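Local coordinates for protein CbbY (Rhodobacter sphaeroides, PDB 4UAS) that dephosphorylates xylulose-1,5-bisphosphate, a potent inhibitor of Rubisco, with high selectivity, as a magnesium-dependent phosphatase of the haloacid dehalogenase superfamily, at residues A[25-28]-A[29-33]; A[56-59]-A[60-64]; A[68-71]-A[72-75]; A[80-83]-A[84-88]. All coordinates share one frame; numbering follows the deposited sequence.

Contact 1. Residues A[25-28]-A[29-33]; sequences NETF and AALGV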
loop_
_atom_site.group_PDB
_atom_site.type_symbol
_atom_site.label_atom_id
_atom_site.label_comp_id
_atom_site.label_asym_id
_atom_site.label_seq_id
_atom_site.Cartn_x
_atom_site.Cartn_y
_atom_site.Cartn_z
ATOM N N ASN A 25 -12.788 12.546 -2.346
ATOM C CA ASN A 25 -14.028 13.230 -2.707
ATOM C C ASN A 25 -14.396 14.309 -1.725
ATOM O O ASN A 25 -14.869 15.391 -2.112
ATOM C CB ASN A 25 -15.154 12.197 -2.866
ATOM C CG ASN A 25 -14.989 11.379 -4.104
ATOM O OD1 ASN A 25 -14.517 11.895 -5.125
ATOM N ND2 ASN A 25 -15.430 10.141 -4.082
ATOM N N GLU A 26 -14.205 14.064 -0.417
ATOM C CA GLU A 26 -14.471 15.099 0.573
ATOM C C GLU A 26 -13.560 16.300 0.416
ATOM O O GLU A 26 -13.955 17.421 0.674
ATOM C CB GLU A 26 -14.458 14.468 1.964
ATOM C CG GLU A 26 -15.615 13.541 2.240
ATOM C CD GLU A 26 -15.695 13.004 3.647
ATOM O OE1 GLU A 26 -14.799 13.293 4.467
ATOM O OE2 GLU A 26 -16.679 12.263 3.912
ATOM N N THR A 27 -12.313 16.040 0.044
ATOM C CA THR A 27 -11.348 17.118 -0.193
ATOM C C THR A 27 -11.800 17.969 -1.390
ATOM O O THR A 27 -11.800 19.188 -1.362
ATOM C CB THR A 27 -9.956 16.555 -0.370
ATOM O OG1 THR A 27 -9.532 15.913 0.811
ATOM C CG2 THR A 27 -8.976 17.702 -0.688
ATOM N N PHE A 28 -12.209 17.301 -2.427
ATOM C CA PHE A 28 -12.668 17.994 -3.628
ATOM C C PHE A 28 -13.876 18.887 -3.270
ATOM O O PHE A 28 -13.940 20.039 -3.675
ATOM C CB PHE A 28 -13.067 17.003 -4.710
ATOM C CG PHE A 28 -11.923 16.100 -5.217
ATOM C CD1 PHE A 28 -10.602 16.412 -5.032
ATOM C CD2 PHE A 28 -12.254 14.933 -5.870
ATOM C CE1 PHE A 28 -9.615 15.553 -5.485
ATOM C CE2 PHE A 28 -11.292 14.066 -6.302
ATOM C CZ PHE A 28 -9.947 14.372 -6.118
ATOM N N ALA A 29 -14.834 18.349 -2.499
ATOM C CA ALA A 29 -15.988 19.154 -2.146
ATOM C C ALA A 29 -15.554 20.356 -1.322
ATOM O O ALA A 29 -16.069 21.471 -1.545
ATOM C CB ALA A 29 -17.013 18.318 -1.381
ATOM N N ALA A 30 -14.653 20.160 -0.361
ATOM C CA ALA A 30 -14.197 21.251 0.466
ATOM C C ALA A 30 -13.468 22.323 -0.291
ATOM O O ALA A 30 -13.523 23.517 0.073
ATOM C CB ALA A 30 -13.312 20.706 1.601
ATOM N N LEU A 31 -12.787 21.948 -1.357
ATOM C CA LEU A 31 -12.090 22.829 -2.255
ATOM C C LEU A 31 -12.987 23.590 -3.242
ATOM O O LEU A 31 -12.529 24.513 -3.903
ATOM C CB LEU A 31 -10.993 22.082 -2.965
ATOM C CG LEU A 31 -9.847 21.633 -2.082
ATOM C CD1 LEU A 31 -8.806 20.856 -2.876
ATOM C CD2 LEU A 31 -9.141 22.833 -1.418
ATOM N N GLY A 32 -14.260 23.216 -3.266
ATOM C CA GLY A 32 -15.208 23.870 -4.143
ATOM C C GLY A 32 -15.184 23.477 -5.573
ATOM O O GLY A 32 -15.745 24.198 -6.410
ATOM N N VAL A 33 -14.545 22.367 -5.890
ATOM C CA VAL A 33 -14.492 21.867 -7.258
ATOM C C VAL A 33 -15.587 20.844 -7.462
ATOM O O VAL A 33 -16.092 20.250 -6.489
ATOM C CB VAL A 33 -13.119 21.313 -7.696
ATOM C CG1 VAL A 33 -12.095 22.411 -7.781
ATOM C CG2 VAL A 33 -12.667 20.166 -6.799
#

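Contact 2. Residues A[56-59]-A[60-64]; sequences ARFL and RHQKG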
loop_
_atom_site.group_PDB
_atom_site.type_symbol
_atom_site.label_atom_id
_atom_site.label_comp_id
_atom_site.label_asym_id
_atom_site.label_seq_id
_atom_site.Cartn_x
_atom_site.Cartn_y
_atom_site.Cartn_z
ATOM N N ALA A 56 -2.795 14.027 -10.897
ATOM C CA ALA A 56 -2.255 14.548 -12.125
ATOM C C ALA A 56 -2.836 13.844 -13.334
ATOM O O ALA A 56 -3.194 14.481 -14.353
ATOM C CB ALA A 56 -0.732 14.457 -12.119
ATOM N N ARG A 57 -2.967 12.522 -13.252
ATOM C CA ARG A 57 -3.542 11.754 -14.351
ATOM C C ARG A 57 -4.995 12.176 -14.622
ATOM O O ARG A 57 -5.415 12.427 -15.759
ATOM C CB ARG A 57 -3.508 10.263 -14.068
ATOM C CG ARG A 57 -4.326 9.412 -14.998
ATOM C CD ARG A 57 -4.250 7.957 -14.679
ATOM N NE ARG A 57 -5.244 7.174 -15.373
ATOM C CZ ARG A 57 -5.450 5.889 -15.135
ATOM N NH1 ARG A 57 -4.674 5.231 -14.279
ATOM N NH2 ARG A 57 -6.448 5.255 -15.739
ATOM N N PHE A 58 -5.772 12.269 -13.556
ATOM C CA PHE A 58 -7.168 12.710 -13.672
ATOM C C PHE A 58 -7.221 14.084 -14.324
ATOM O O PHE A 58 -8.055 14.312 -15.223
ATOM C CB PHE A 58 -7.772 12.738 -12.302
ATOM C CG PHE A 58 -9.087 13.465 -12.220
ATOM C CD1 PHE A 58 -10.234 12.957 -12.758
ATOM C CD2 PHE A 58 -9.137 14.677 -11.560
ATOM C CE1 PHE A 58 -11.396 13.647 -12.685
ATOM C CE2 PHE A 58 -10.325 15.407 -11.430
ATOM C CZ PHE A 58 -11.454 14.853 -12.025
ATOM N N LEU A 59 -6.371 15.018 -13.907
ATOM C CA LEU A 59 -6.397 16.384 -14.438
ATOM C C LEU A 59 -6.014 16.494 -15.900
ATOM O O LEU A 59 -6.380 17.451 -16.575
ATOM C CB LEU A 59 -5.587 17.352 -13.577
ATOM C CG LEU A 59 -6.090 17.571 -12.204
ATOM C CD1 LEU A 59 -5.125 18.423 -11.361
ATOM C CD2 LEU A 59 -7.471 18.178 -12.215
ATOM N N ARG A 60 -5.309 15.503 -16.425
ATOM C CA ARG A 60 -4.906 15.545 -17.835
ATOM C C ARG A 60 -6.043 15.451 -18.797
ATOM O O ARG A 60 -5.945 15.974 -19.895
ATOM C CB ARG A 60 -3.870 14.506 -18.182
ATOM C CG ARG A 60 -2.477 14.895 -17.688
ATOM C CD ARG A 60 -1.335 14.036 -18.266
ATOM N NE ARG A 60 -1.454 12.615 -17.906
ATOM C CZ ARG A 60 -0.919 11.998 -16.834
ATOM N NH1 ARG A 60 -0.280 12.667 -15.858
ATOM N NH2 ARG A 60 -1.162 10.692 -16.691
ATOM N N HIS A 61 -7.131 14.799 -18.404
ATOM C CA HIS A 61 -8.245 14.483 -19.296
ATOM C C HIS A 61 -9.593 15.009 -18.846
ATOM O O HIS A 61 -10.482 15.173 -19.676
ATOM C CB HIS A 61 -8.355 12.960 -19.506
ATOM C CG HIS A 61 -7.062 12.313 -19.943
ATOM N ND1 HIS A 61 -6.486 12.632 -21.153
ATOM C CD2 HIS A 61 -6.238 11.405 -19.354
ATOM C CE1 HIS A 61 -5.355 11.973 -21.288
ATOM N NE2 HIS A 61 -5.181 11.216 -20.208
ATOM N N GLN A 62 -9.796 15.328 -17.581
ATOM C CA GLN A 62 -11.087 15.672 -17.104
ATOM C C GLN A 62 -11.569 17.031 -17.638
ATOM O O GLN A 62 -10.802 17.917 -17.824
ATOM C CB GLN A 62 -11.120 15.652 -15.599
ATOM C CG GLN A 62 -10.324 16.726 -14.872
ATOM C CD GLN A 62 -11.123 17.972 -14.489
ATOM O OE1 GLN A 62 -12.342 17.880 -14.217
ATOM N NE2 GLN A 62 -10.455 19.100 -14.433
ATOM N N LYS A 63 -12.887 17.201 -17.751
ATOM C CA LYS A 63 -13.518 18.378 -18.357
ATOM C C LYS A 63 -14.292 19.235 -17.377
ATOM O O LYS A 63 -15.045 20.127 -17.776
ATOM C CB LYS A 63 -14.397 17.893 -19.514
ATOM C CG LYS A 63 -13.652 17.161 -20.618
ATOM C CD LYS A 63 -12.567 18.053 -21.249
ATOM C CE LYS A 63 -11.350 17.318 -21.783
ATOM N NZ LYS A 63 -11.728 16.094 -22.530
ATOM N N GLY A 64 -14.115 19.014 -16.097
ATOM C CA GLY A 64 -14.725 19.818 -15.073
ATOM C C GLY A 64 -13.825 20.992 -14.667
ATOM O O GLY A 64 -13.069 21.481 -15.505
HETATM O O HOH W 1 -7.763 19.611 -15.562
HETATM O O HOH W 2 -8.159 18.191 -18.635
#

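Contact 3. Residues A[68-71]-A[72-75]; sequences PLPI and ADIH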
loop_
_atom_site.group_PDB
_atom_site.type_symbol
_atom_site.label_atom_id
_atom_site.label_comp_id
_atom_site.label_asym_id
_atom_site.label_seq_id
_atom_site.Cartn_x
_atom_site.Cartn_y
_atom_site.Cartn_z
ATOM N N PRO A 68 -7.793 24.463 -8.565
ATOM C CA PRO A 68 -7.670 25.799 -7.956
ATOM C C PRO A 68 -6.458 25.957 -7.025
ATOM O O PRO A 68 -6.160 27.049 -6.622
ATOM C CB PRO A 68 -8.948 25.885 -7.118
ATOM C CG PRO A 68 -9.104 24.513 -6.577
ATOM C CD PRO A 68 -8.705 23.613 -7.763
ATOM N N LEU A 69 -5.671 24.891 -6.822
ATOM C CA LEU A 69 -4.466 24.874 -6.042
ATOM C C LEU A 69 -3.475 23.971 -6.757
ATOM O O LEU A 69 -3.858 23.078 -7.532
ATOM C CB LEU A 69 -4.718 24.207 -4.654
ATOM C CG LEU A 69 -5.639 24.776 -3.672
ATOM C CD1 LEU A 69 -5.571 23.985 -2.396
ATOM C CD2 LEU A 69 -5.244 26.191 -3.368
ATOM N N PRO A 70 -2.168 24.082 -6.412
ATOM C CA PRO A 70 -1.211 23.106 -6.913
ATOM C C PRO A 70 -1.585 21.703 -6.435
ATOM O O PRO A 70 -2.137 21.538 -5.361
ATOM C CB PRO A 70 0.112 23.544 -6.274
ATOM C CG PRO A 70 -0.061 25.044 -6.049
ATOM C CD PRO A 70 -1.516 25.160 -5.641
ATOM N N ILE A 71 -1.236 20.692 -7.248
ATOM C CA ILE A 71 -1.522 19.301 -6.899
ATOM C C ILE A 71 -0.975 18.954 -5.552
ATOM O O ILE A 71 -1.590 18.247 -4.771
ATOM C CB ILE A 71 -1.001 18.359 -7.960
ATOM C CG1 ILE A 71 -1.796 18.545 -9.287
ATOM C CG2 ILE A 71 -1.018 16.911 -7.485
ATOM C CD1 ILE A 71 -1.195 17.781 -10.462
ATOM N N ALA A 72 0.223 19.378 -5.248
ATOM C CA ALA A 72 0.788 19.006 -3.975
ATOM C C ALA A 72 -0.061 19.483 -2.763
ATOM O O ALA A 72 -0.175 18.779 -1.752
ATOM C CB ALA A 72 2.227 19.468 -3.845
ATOM N N ASP A 73 -0.697 20.675 -2.898
ATOM C CA ASP A 73 -1.536 21.212 -1.866
ATOM C C ASP A 73 -2.885 20.460 -1.781
ATOM O O ASP A 73 -3.412 20.263 -0.686
ATOM C CB ASP A 73 -1.753 22.715 -2.075
ATOM C CG ASP A 73 -0.446 23.482 -1.943
ATOM O OD1 ASP A 73 0.248 23.353 -0.928
ATOM O OD2 ASP A 73 0.003 23.972 -2.941
ATOM N N ILE A 74 -3.405 20.092 -2.925
ATOM C CA ILE A 74 -4.620 19.232 -2.953
ATOM C C ILE A 74 -4.346 17.911 -2.221
ATOM O O ILE A 74 -5.121 17.436 -1.379
ATOM C CB ILE A 74 -5.125 18.967 -4.356
ATOM C CG1 ILE A 74 -5.436 20.296 -5.106
ATOM C CG2 ILE A 74 -6.347 18.042 -4.344
ATOM C CD1 ILE A 74 -5.731 20.144 -6.564
ATOM N N HIS A 75 -3.208 17.313 -2.572
ATOM C CA HIS A 75 -2.788 16.049 -1.964
ATOM C C HIS A 75 -2.550 16.173 -0.481
ATOM O O HIS A 75 -2.947 15.265 0.289
ATOM C CB HIS A 75 -1.587 15.494 -2.687
ATOM C CG HIS A 75 -1.124 14.162 -2.213
ATOM N ND1 HIS A 75 0.125 13.985 -1.639
ATOM C CD2 HIS A 75 -1.726 12.960 -2.189
ATOM C CE1 HIS A 75 0.252 12.734 -1.243
ATOM N NE2 HIS A 75 -0.853 12.078 -1.569
#

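Contact 4. Residues A[80-83]-A[84-88]; sequences ERFV and ALMAE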
loop_
_atom_site.group_PDB
_atom_site.type_symbol
_atom_site.label_atom_id
_atom_site.label_comp_id
_atom_site.label_asym_id
_atom_site.label_seq_id
_atom_site.Cartn_x
_atom_site.Cartn_y
_atom_site.Cartn_z
ATOM N N GLU A 80 -4.312 14.848 5.021
ATOM C CA GLU A 80 -4.812 15.243 6.333
ATOM C C GLU A 80 -6.191 14.632 6.584
ATOM O O GLU A 80 -6.489 14.138 7.687
ATOM C CB GLU A 80 -4.849 16.740 6.434
ATOM C CG GLU A 80 -3.445 17.379 6.445
ATOM C CD GLU A 80 -3.465 18.878 6.305
ATOM O OE1 GLU A 80 -4.577 19.474 6.173
ATOM O OE2 GLU A 80 -2.367 19.468 6.292
ATOM N N ARG A 81 -7.069 14.650 5.570
ATOM C CA ARG A 81 -8.408 14.081 5.736
ATOM C C ARG A 81 -8.341 12.565 5.941
ATOM O O ARG A 81 -9.054 12.049 6.803
ATOM C CB ARG A 81 -9.348 14.454 4.579
ATOM C CG ARG A 81 -9.813 15.903 4.517
ATOM C CD ARG A 81 -10.853 16.223 3.440
ATOM N NE ARG A 81 -11.322 17.580 3.575
ATOM C CZ ARG A 81 -12.447 17.918 4.223
ATOM N NH1 ARG A 81 -12.798 19.198 4.315
ATOM N NH2 ARG A 81 -13.267 16.994 4.734
ATOM N N PHE A 82 -7.519 11.881 5.160
ATOM C CA PHE A 82 -7.364 10.437 5.350
ATOM C C PHE A 82 -6.861 10.095 6.754
ATOM O O PHE A 82 -7.359 9.168 7.388
ATOM C CB PHE A 82 -6.406 9.887 4.316
ATOM C CG PHE A 82 -6.193 8.391 4.421
ATOM C CD1 PHE A 82 -7.108 7.497 3.865
ATOM C CD2 PHE A 82 -5.129 7.870 5.110
ATOM C CE1 PHE A 82 -6.903 6.181 3.945
ATOM C CE2 PHE A 82 -4.938 6.558 5.198
ATOM C CZ PHE A 82 -5.806 5.690 4.636
ATOM N N VAL A 83 -5.844 10.828 7.219
ATOM C CA VAL A 83 -5.320 10.596 8.544
ATOM C C VAL A 83 -6.424 10.728 9.616
ATOM O O VAL A 83 -6.515 9.937 10.542
ATOM C CB VAL A 83 -4.123 11.536 8.789
ATOM C CG1 VAL A 83 -3.706 11.592 10.286
ATOM C CG2 VAL A 83 -2.940 11.129 7.930
ATOM N N ALA A 84 -7.263 11.766 9.481
ATOM C CA ALA A 84 -8.352 11.978 10.431
ATOM C C ALA A 84 -9.376 10.841 10.342
ATOM O O ALA A 84 -9.835 10.310 11.364
ATOM C CB ALA A 84 -9.041 13.314 10.232
ATOM N N LEU A 85 -9.700 10.420 9.112
ATOM C CA LEU A 85 -10.672 9.329 8.944
ATOM C C LEU A 85 -10.159 8.024 9.520
ATOM O O LEU A 85 -10.917 7.276 10.145
ATOM C CB LEU A 85 -11.071 9.185 7.484
ATOM C CG LEU A 85 -11.952 10.261 6.837
ATOM C CD1 LEU A 85 -11.946 10.151 5.311
ATOM C CD2 LEU A 85 -13.341 10.176 7.405
ATOM N N MET A 86 -8.870 7.749 9.329
ATOM C CA MET A 86 -8.259 6.592 9.885
ATOM C C MET A 86 -8.366 6.556 11.394
ATOM O O MET A 86 -8.589 5.472 11.971
ATOM C CB MET A 86 -6.812 6.538 9.425
ATOM C CG MET A 86 -6.069 5.330 9.912
ATOM S SD MET A 86 -6.694 3.718 9.398
ATOM C CE MET A 86 -6.461 3.883 7.725
ATOM N N ALA A 87 -8.193 7.700 12.071
ATOM C CA ALA A 87 -8.253 7.759 13.528
ATOM C C ALA A 87 -9.617 7.483 14.056
ATOM O O ALA A 87 -9.773 7.221 15.253
ATOM C CB ALA A 87 -7.774 9.093 14.005
ATOM N N GLU A 88 -10.655 7.544 13.261
ATOM C CA GLU A 88 -11.985 7.109 13.755
ATOM C C GLU A 88 -12.024 5.576 14.193
ATOM O O GLU A 88 -12.944 5.150 14.856
ATOM C CB GLU A 88 -13.003 7.354 12.696
ATOM C CG GLU A 88 -13.116 8.897 12.525
ATOM C CD GLU A 88 -14.216 9.389 11.523
ATOM O OE1 GLU A 88 -14.937 8.529 10.913
ATOM O OE2 GLU A 88 -14.375 10.608 11.294
#

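Contact 1. Residues A[25-28]-A[29-33]
Phe-28 and Val-33 meet where helix 17-31 runs out, with Phe-28 CB lying 3.8 Å from Val-33 CG2. The methyl gets there because chi1 of -67° puts CG2 of Val-33 between its own N and carbonyl carbon. From that place it also comes to 3.4 Å from Phe-28 O, and its approach to the Phe-28 ring is oblique. The ring itself makes edge-to-face contacts with Trp-35 and Trp-37. On the adjacent face of the helix, Thr-27 and Leu-31, four residues apart, run side by side in the same direction, with Thr-27 CG2 3.8 Å from Leu-31 CD1. In Thr-27 this methyl is the branch opposite the backbone N, which leaves OG1 beside N to bond back to Ala-23 O. Leu-31 CG lies 3.2 Å from Thr-27 O, a turn earlier, and the same oxygen accepts Leu-31 N at 2.9 Å. At the start of the stretch, Asn-25 points away from 29-33, and its OD1 accepts Trp-37 N.

The backbone supplies the evidence for how the helix stops. Ala-29 and Ala-30 still bond regularly to Asn-25 O and Glu-26 O. Gly-32 then leaves helical geometry with a phi of +78°; its N binds Ala-29 O at 3.0 Å, while Val-33 N reaches back to Phe-28 O at 3.3 Å. With the apolar Phe-28/Val-33 contact bracketing the glycine, these bonds define a Schellman motif with its customary hydrophobic interaction, closing the first long helix of the cap.

Contact 2. Residues A[56-59]-A[60-64]
The C-terminal end of helix 51-61 is where Phe-58 and Gln-62 meet, a frayed helix terminus in the helical cap. Gln-62 CG sits over one face of the Phe-58 ring, 3.8 Å from the centroid and 19° off the normal, a CH-pi contact; Gln-62 CB approaches ring atom CE1 to 3.5 Å. Chi1 of +68° wedges CG of Gln-62 between its backbone N and carbonyl carbon, and the bend at the next bond carries the amide past the ring. There OE1 receives Gly-64 N at 2.8 Å from above the amide plane, while NE2 bonds to Asp-65 O and to a water held by Leu-59 O. A second water joins Leu-59 O to Gln-62 O.

On another side, the chain of Arg-60 folds at chi3 (-62°) and lays one guanidinium face over Arg-57 CA, 3.4 Å from the plane; NH2 of Arg-60 lies 3.5 Å from Arg-57 CB. Arg-57 itself extends away to Thr-47 and Thr-48.

Gln-62 N closes on Phe-58 O at 3.1 Å, but His-61 N bonds that oxygen weakly and Arg-60 N divides between Arg-57 O and, weakly, Ala-56 O. Here helix 51-61 passes at its C-terminal end into a loop, with two waters on Leu-59 O.

Contact 3. Residues A[68-71]-A[72-75]
Leu-69 and Ile-74 make the apolar part of this contact: Leu-69 CB stands 4.0 Å from Ile-74 CG1, and Ile-74 CD1 comes to 3.6 Å from Leu-69 O. CG1 of Ile-74 is beside its own backbone N (chi1 -57°), which sends the longer branch back toward the residue that precedes the helix. Since Pro-70 is the N-cap, Leu-69 and Ile-74 hold the two positions of a hydrophobic staple, one just ahead of the cap and one in the first turn. Leu-31 of helix 17-31 touches both. The CD1 methyl of Leu-69 also comes near Asp-73 CB, their side chains crossing at about a right angle.

Backbone hydrogen bonds form the second group. Pro-70 O accepts Ile-74 N at 3.1 Å in a nearly straight bond (164°), and Ile-71 O accepts His-75 N at 2.9 Å; both are i to i+4 bonds. Pro-70 O also takes Asp-73 N in a weak, more bent one.

A polar atom against carbon makes up the third. Asp-73 OD2 rests beside the Pro-70 ring, 3.3 Å from both CG and CD.

Two partners lie beyond the contact: Asp-73 OD1 forms a salt bridge with Arg-76, and the ring of His-75, a substrate-binding residue, heads away from the turn toward Lys-52.

A proline N-cap has no side-chain hydroxyl or carboxylate to cap the first amides. The staple is consistent with a helix start that lacks such a cap, while Pro-70 O opens the normal i to i+4 bonding, and the Asp-73 carboxylate in the first turn would be expected to interact favourably with the helix dipole.

Contact 4. Residues A[80-83]-A[84-88]
Met-86 folds its side chain back onto Phe-82, one helical turn earlier. Its CB lies over the preceding turn, 3.4 Å from Phe-82 O and 3.6 Å from Val-83 O. CG then departs opposite the backbone N (chi1 -178°), the same direction in which Phe-82 throws its ring, so the two side chains run side by side. Bends at chi2 (61°) and again at chi3 turn the chain through SD and bring its end round toward the aromatic group. CE completes the path: it is 3.6 Å from Phe-82 CZ and 4.0 Å from CE2, approaching the far end of the ring obliquely. Of the atoms past CB, the terminal methyl therefore carries the packing between these two side chains, and the sulfur serves as the hinge that delivers it.

The backbone beneath is a regular helix, which fixes the four-residue spacing of this pair. Met-86 N binds Phe-82 O at 2.8 Å with an N-H...O angle of 164°, and Leu-85 N binds Arg-81 O at 2.9 Å. Leu-85 leans in as well, its CG 3.4 Å from Arg-81 O. Toward the end the bonds lengthen, with Ala-87 N 3.2 Å from Val-83 O.

Around this turn, helix 71-87 is flanked by two others. Helix 119-129 receives Met-86 at Ala-124, and Phe-82 and Val-83 at Asn-121; helix 17-31 meets Phe-82 through a stack with His-20, and Leu-85 through Arg-22. The Phe-82/Met-86 pair thus lies where the last cap helix runs alongside a helix that directly follows strand 110-114 of the parallel sheet.

Followed from the N terminus, the four contacts come in series; none nests or crosses, and each joins two directly consecutive segments, so none closes a long loop. Contact 1 ends helix 17-31, contact 2 ends helix 51-61, contact 3 begins helix 71-87, and contact 4 lies near that helix's far end. Contacts 1 and 3 touch, as Val-33 CG1 to Pro-68 CD at 3.6 Å attests, joining a helix end to a helix start. Contacts 2 and 3 meet through Ala-56 CB and Ile-71 CD1, 3.7 Å apart. Contact 3 thus bridges the first two, whose nearest atoms are about 5 Å apart. Helix 71-87 continues to contact 4, which also touches contact 1 and lies nearer the chain's centre.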